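Local atomic coordinates of insulinase family protease (PDB entry 3GO9), a protein that is a predicted protease of the insulinase (M16) family, whose active members cleave peptides with a zinc ion, although its own activity is not established. Residues N166-P170 with W171-R175; L443-P446 with K447-E451; P43-P46 with S47-I50. All coordinates share one frame; numbering follows the deposited sequence.

Contact 1 (N166-P170 with W171-R175); sequences NIQEP and WWRYR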
# COMPACT_ATOMS: atom_id res chain seq x y z
N ASN A 166 4.83 6.21 10.04
CA ASN A 166 5.43 7.27 10.80
C ASN A 166 5.02 8.61 10.19
O ASN A 166 5.58 9.06 9.18
CB ASN A 166 6.97 7.15 10.83
CG ASN A 166 7.61 8.28 11.59
OD1 ASN A 166 6.93 9.08 12.28
ND2 ASN A 166 8.95 8.34 11.53
N ILE A 167 4.00 9.20 10.80
CA ILE A 167 3.43 10.48 10.27
C ILE A 167 4.40 11.60 10.49
O ILE A 167 4.33 12.63 9.82
CB ILE A 167 2.10 10.74 11.01
CG1 ILE A 167 1.09 9.61 10.72
CG2 ILE A 167 1.52 12.06 10.64
CD1 ILE A 167 0.61 9.41 9.29
N GLN A 168 5.30 11.41 11.46
CA GLN A 168 6.26 12.43 11.89
C GLN A 168 7.54 12.54 11.03
O GLN A 168 8.37 13.41 11.25
CB GLN A 168 6.64 12.19 13.38
CG GLN A 168 5.51 11.69 14.31
CD GLN A 168 4.36 12.64 14.37
OE1 GLN A 168 4.54 13.83 14.17
NE2 GLN A 168 3.14 12.12 14.62
N GLU A 169 7.74 11.63 10.11
CA GLU A 169 8.87 11.65 9.18
C GLU A 169 8.97 13.04 8.53
O GLU A 169 8.00 13.47 7.95
CB GLU A 169 8.61 10.66 8.06
CG GLU A 169 9.42 9.43 8.01
CD GLU A 169 9.71 9.08 6.58
OE1 GLU A 169 8.76 8.72 5.85
OE2 GLU A 169 10.89 9.19 6.17
N PRO A 170 10.15 13.71 8.59
CA PRO A 170 10.22 14.97 7.81
C PRO A 170 9.87 14.87 6.31
O PRO A 170 9.25 15.80 5.74
CB PRO A 170 11.67 15.40 7.98
CG PRO A 170 12.02 14.90 9.38
CD PRO A 170 11.28 13.60 9.54
N TRP A 171 10.17 13.75 5.69
CA TRP A 171 9.70 13.50 4.33
C TRP A 171 8.17 13.59 4.21
O TRP A 171 7.63 14.19 3.28
CB TRP A 171 10.16 12.15 3.81
CG TRP A 171 9.41 11.68 2.65
CD1 TRP A 171 8.51 10.67 2.64
CD2 TRP A 171 9.38 12.25 1.31
NE1 TRP A 171 7.95 10.55 1.41
CE2 TRP A 171 8.47 11.49 0.56
CE3 TRP A 171 10.04 13.31 0.69
CZ2 TRP A 171 8.19 11.74 -0.77
CZ3 TRP A 171 9.77 13.57 -0.68
CH2 TRP A 171 8.84 12.78 -1.39
N TRP A 172 7.45 12.93 5.11
CA TRP A 172 6.01 12.99 5.07
C TRP A 172 5.47 14.40 5.30
O TRP A 172 4.58 14.82 4.55
CB TRP A 172 5.39 11.93 6.02
CG TRP A 172 3.90 11.82 5.83
CD1 TRP A 172 2.95 12.07 6.76
CD2 TRP A 172 3.20 11.44 4.62
NE1 TRP A 172 1.69 11.89 6.21
CE2 TRP A 172 1.82 11.49 4.91
CE3 TRP A 172 3.60 11.06 3.35
CZ2 TRP A 172 0.86 11.20 3.96
CZ3 TRP A 172 2.63 10.74 2.41
CH2 TRP A 172 1.29 10.83 2.71
N ARG A 173 6.05 15.12 6.25
CA ARG A 173 5.71 16.53 6.51
C ARG A 173 5.90 17.36 5.26
O ARG A 173 5.03 18.15 4.89
CB ARG A 173 6.51 17.14 7.66
CG ARG A 173 6.23 16.51 9.00
CD ARG A 173 4.75 16.51 9.32
NE ARG A 173 4.50 15.96 10.63
CZ ARG A 173 3.30 15.65 11.09
NH1 ARG A 173 2.21 15.87 10.34
NH2 ARG A 173 3.19 15.14 12.33
N TYR A 174 6.97 17.11 4.54
CA TYR A 174 7.18 17.83 3.26
C TYR A 174 6.14 17.44 2.22
O TYR A 174 5.50 18.29 1.61
CB TYR A 174 8.60 17.54 2.74
CG TYR A 174 8.91 18.24 1.46
CD1 TYR A 174 9.13 19.62 1.42
CD2 TYR A 174 8.93 17.58 0.27
CE1 TYR A 174 9.43 20.30 0.24
CE2 TYR A 174 9.20 18.26 -0.94
CZ TYR A 174 9.44 19.61 -0.94
OH TYR A 174 9.68 20.28 -2.12
N ARG A 175 5.94 16.13 2.05
CA ARG A 175 5.08 15.64 1.03
C ARG A 175 3.62 16.04 1.21
O ARG A 175 2.93 16.23 0.21
CB ARG A 175 5.20 14.11 0.90
CG ARG A 175 4.52 13.50 -0.30
CD ARG A 175 5.20 13.86 -1.60
NE ARG A 175 4.39 13.58 -2.80
CZ ARG A 175 3.41 14.35 -3.26
NH1 ARG A 175 3.00 15.43 -2.60
NH2 ARG A 175 2.79 14.01 -4.38
O HOH W 1 6.84 15.90 12.23
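The carbonyl oxygen of I167 sits over the centre of the R173 guanidinium, 3.4 Å above its plane, while two further oxygens reach the same group at its edge. One of these is the amide oxygen of Q168, 2.6 Å from R173 NH2. That bond is short but bent, 136° at the hydrogen, and the nitrogen lies 44° out of the amide plane of Q168. The other is a water that accepts from R173 NE and donates to the carbonyl of Q168, which ties R173 to Q168 at side chain and backbone. R173 NH1 forms a salt bridge with D185 OD1.

The chain forms a type I turn from N166 to E169, with N166 OD1 accepting from Q168 N in an Asx turn, and then enters helix 170-175 with E169 at the N-cap position. The first helical bonds are regular: R173 N to E169 O at 3.1 Å and Y174 N to P170 O at 2.9 Å.

I167 O also meets the W172 edge in plane, 3.4 Å from W172 CD1. With CG anti to its backbone N (chi1 -171°), W172 lies alongside I167, I167 CG2 to W172 CD1 at 4.1 Å, and its NE1 bonds to Y111.

Contact 2 (L443-P446 with K447-E451); sequences LMQP and KGEPE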
# COMPACT_ATOMS: atom_id res chain seq x y z
N LEU A 443 17.09 15.23 -0.78
CA LEU A 443 18.27 14.82 0.02
C LEU A 443 17.85 14.75 1.46
O LEU A 443 17.51 15.80 2.04
CB LEU A 443 19.38 15.83 -0.09
CG LEU A 443 20.66 15.44 0.68
CD1 LEU A 443 21.28 14.15 0.19
CD2 LEU A 443 21.63 16.55 0.63
N MSE A 444 17.97 13.57 2.05
CA MSE A 444 17.75 13.45 3.50
C MSE A 444 19.13 13.50 4.14
O MSE A 444 20.03 12.80 3.69
CB MSE A 444 17.09 12.15 3.84
CG MSE A 444 16.12 11.66 2.83
SE MSE A 444 14.46 12.69 2.88
CE MSE A 444 13.88 11.62 4.38
N GLN A 445 19.31 14.35 5.14
CA GLN A 445 20.54 14.37 5.93
C GLN A 445 20.31 13.96 7.39
O GLN A 445 19.21 14.17 7.93
CB GLN A 445 21.13 15.73 5.90
CG GLN A 445 21.66 16.06 4.52
CD GLN A 445 22.34 17.37 4.47
OE1 GLN A 445 21.74 18.35 4.02
NE2 GLN A 445 23.59 17.42 4.90
N PRO A 446 21.33 13.33 8.02
CA PRO A 446 21.19 13.06 9.49
C PRO A 446 21.14 14.32 10.30
O PRO A 446 21.81 15.30 9.96
CB PRO A 446 22.48 12.29 9.81
CG PRO A 446 22.92 11.68 8.49
CD PRO A 446 22.57 12.75 7.47
N LYS A 447 20.40 14.31 11.42
CA LYS A 447 20.45 15.46 12.34
C LYS A 447 21.90 15.77 12.73
O LYS A 447 22.67 14.85 12.97
CB LYS A 447 19.61 15.23 13.62
CG LYS A 447 19.63 16.48 14.54
CD LYS A 447 18.93 16.26 15.87
CE LYS A 447 19.63 17.04 17.00
NZ LYS A 447 18.71 17.41 18.11
N GLY A 448 22.24 17.05 12.77
CA GLY A 448 23.59 17.53 13.10
C GLY A 448 24.57 17.68 11.96
O GLY A 448 25.63 18.30 12.10
N GLU A 449 24.23 17.15 10.78
CA GLU A 449 25.12 17.25 9.63
C GLU A 449 24.95 18.61 8.96
O GLU A 449 23.83 19.01 8.68
CB GLU A 449 24.80 16.13 8.65
CG GLU A 449 25.84 15.92 7.58
CD GLU A 449 25.48 14.77 6.66
OE1 GLU A 449 25.98 13.65 6.89
OE2 GLU A 449 24.63 14.96 5.75
N PRO A 450 26.05 19.32 8.66
CA PRO A 450 25.95 20.60 7.99
C PRO A 450 25.09 20.50 6.73
O PRO A 450 25.29 19.58 5.94
CB PRO A 450 27.39 20.90 7.62
CG PRO A 450 28.18 20.25 8.69
CD PRO A 450 27.42 19.04 9.11
N GLU A 451 24.13 21.42 6.57
CA GLU A 451 23.23 21.41 5.43
C GLU A 451 24.00 21.42 4.13
O GLU A 451 24.93 22.22 3.95
CB GLU A 451 22.26 22.60 5.48
CG GLU A 451 21.18 22.51 4.41
CD GLU A 451 20.03 23.48 4.63
OE1 GLU A 451 20.22 24.51 5.32
OE2 GLU A 451 18.94 23.20 4.10
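Q445 lays its side chain across that of E449 at about a right angle, its CG 3.4 Å from E449 OE2 and its amide nitrogen closing on the same oxygen. The bond from Q445 NE2 to E449 OE2 measures 2.8 Å and is nearly straight, 171° at the hydrogen. It uses the anti lone pair of the carboxylate oxygen, which lies in the amide plane. A second bond leaves the same nitrogen for the carbonyl oxygen of P450, at 2.9 Å; here the donor stands above the carbonyl plane and the bond is more bent. Two acceptors therefore grip one NE2 group and restrict rotation of the amide. Its other end is held as well, since OE1 accepts from V452 N and is hydrogen-bonded to S258 OG.

Q445 is a buried residue near the end of strand 440-446, which lies between strands 257-261 and 267-276 in a five-stranded mixed sheet. Beyond it the chain makes a type II turn from P446 to E449, closed by E449 N to P446 O at 3.2 Å, with G448 adopting a positive phi of 89° at the third position. At these angles a side chain would press against the preceding carbonyl oxygen.

The turn brings E449 back over the strand end. Its CG is anti to the backbone N (chi1 -167°) and the chain stays extended, carrying the carboxylate to P446, whose CD lies 3.5 Å from E449 OE2 and 3.6 Å from E449 OE1. D267 brings a like charge close to E449 OE2, which could raise the pKa of this pair, while Q445 NE2 offers a compensating donor. Farther along, E451 passes the amide with its backbone, CA standing 3.7 Å from Q445 OE1.

Contact 3 (P43-P46 with S47-I50); sequences PQRP and SDRI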
# COMPACT_ATOMS: atom_id res chain seq x y z
N PRO A 43 -7.44 -23.60 -0.84
CA PRO A 43 -7.19 -25.02 -0.57
C PRO A 43 -5.73 -25.39 -0.86
O PRO A 43 -5.31 -26.45 -0.40
CB PRO A 43 -8.15 -25.72 -1.55
CG PRO A 43 -8.42 -24.74 -2.60
CD PRO A 43 -8.42 -23.42 -1.92
N GLN A 44 -5.00 -24.60 -1.64
CA GLN A 44 -3.56 -24.79 -1.84
C GLN A 44 -2.74 -24.42 -0.60
O GLN A 44 -1.52 -24.72 -0.54
CB GLN A 44 -3.06 -23.99 -3.05
CG GLN A 44 -2.84 -22.48 -2.87
CD GLN A 44 -4.11 -21.64 -2.80
OE1 GLN A 44 -5.26 -22.16 -2.94
NE2 GLN A 44 -3.92 -20.31 -2.59
N ARG A 45 -3.35 -23.72 0.36
CA ARG A 45 -2.69 -23.40 1.63
C ARG A 45 -3.51 -24.02 2.78
O ARG A 45 -4.07 -23.31 3.60
CB ARG A 45 -2.59 -21.86 1.79
CG ARG A 45 -1.84 -21.08 0.70
CD ARG A 45 -0.41 -21.45 0.63
NE ARG A 45 0.32 -21.02 1.84
CZ ARG A 45 1.63 -21.18 2.00
NH1 ARG A 45 2.37 -21.80 1.06
NH2 ARG A 45 2.21 -20.75 3.11
N PRO A 46 -3.59 -25.37 2.83
CA PRO A 46 -4.61 -25.97 3.63
C PRO A 46 -4.39 -25.80 5.12
O PRO A 46 -5.38 -25.82 5.85
CB PRO A 46 -4.54 -27.45 3.22
CG PRO A 46 -3.15 -27.63 2.78
CD PRO A 46 -2.87 -26.38 2.03
N SER A 47 -3.13 -25.58 5.54
CA SER A 47 -2.74 -25.48 6.94
C SER A 47 -2.34 -24.06 7.38
O SER A 47 -1.99 -23.85 8.56
CB SER A 47 -1.60 -26.46 7.22
OG SER A 47 -0.40 -26.09 6.58
N ASP A 48 -2.43 -23.08 6.47
CA ASP A 48 -1.97 -21.74 6.76
C ASP A 48 -3.03 -20.99 7.61
O ASP A 48 -4.20 -21.37 7.71
CB ASP A 48 -1.75 -21.04 5.43
CG ASP A 48 -0.71 -19.98 5.48
OD1 ASP A 48 -0.26 -19.56 6.59
OD2 ASP A 48 -0.36 -19.54 4.36
N ARG A 49 -2.61 -19.91 8.23
CA ARG A 49 -3.48 -19.11 9.09
C ARG A 49 -4.58 -18.42 8.28
O ARG A 49 -4.42 -18.14 7.05
CB ARG A 49 -2.64 -18.08 9.86
CG ARG A 49 -1.66 -18.72 10.89
CD ARG A 49 -1.04 -17.69 11.75
NE ARG A 49 -1.88 -17.13 12.81
CZ ARG A 49 -2.07 -17.67 14.02
NH1 ARG A 49 -1.48 -18.82 14.33
NH2 ARG A 49 -2.80 -17.08 14.93
N ILE A 50 -5.71 -18.20 8.94
CA ILE A 50 -6.89 -17.59 8.30
C ILE A 50 -6.75 -16.14 8.58
O ILE A 50 -6.73 -15.72 9.76
CB ILE A 50 -8.17 -18.13 8.88
CG1 ILE A 50 -8.23 -19.65 8.81
CG2 ILE A 50 -9.43 -17.48 8.25
CD1 ILE A 50 -7.88 -20.21 7.50
O HOH W 2 -5.59 -21.61 5.25
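R45 meets D48 across a tight turn on the surface in a salt bridge, its guanidinium gripping a single carboxylate oxygen side-on. R45 NE reaches D48 OD2 at 3.0 Å and R45 NH2 reaches that same oxygen at 3.1 Å. The oxygen lies in the guanidinium plane, yet the two flat groups are turned 62° apart, and both nitrogens come from the same face of the carboxylate, NE on the anti side of OD2 and NH2 from higher above the plane. Bends of -64° at chi2 and -68° at chi3 fold the arginine back beside D48, where the two CB atoms stand 3.8 Å apart. The far nitrogen, R45 NH1, bonds to the carbonyl of A384.

At the backbone, the R45 carbonyl takes a weak bond from D48 N at 3.3 Å, closing a type I turn, and one water donates to both R45 O and D48 O. P46 follows at the second position of the turn, in the loop between strands 36-41 and 50-56; its carbonyl bonds to N219 ND2. Just after the turn, R49 N donates to D48 OD1 at 2.9 Å, which holds the second carboxylate oxygen.

T388 N also donates to D48 OD2, and a zinc ion that D48 does not coordinate is about 4 Å from its side chain. Three donors converging on one oxygen, with a cation nearby, would be expected to stabilise the carboxylate in its charged form.

In the fold
Contacts 1 and 2 are neighbours, their centres 15 Å apart, and touch through one selenomethionine: M444 CE, on the strand of contact 2, packs 3.8 Å from W171 CB on the helix of contact 1. Helix 170-175 thereby lies against the five-stranded sheet that contains strand 440-446. Contact 3 lies on the opposite side of the chain's centre, its nearest atoms about 24 Å from contact 1 and about 34 Å from contact 2. Contacts 1 and 3 both belong to the insulinase-like (M16) part of the chain. The D48 side chain is about 4 Å from one zinc ion and the W171 side chain about 8 Å from another; neither residue coordinates the ion near it.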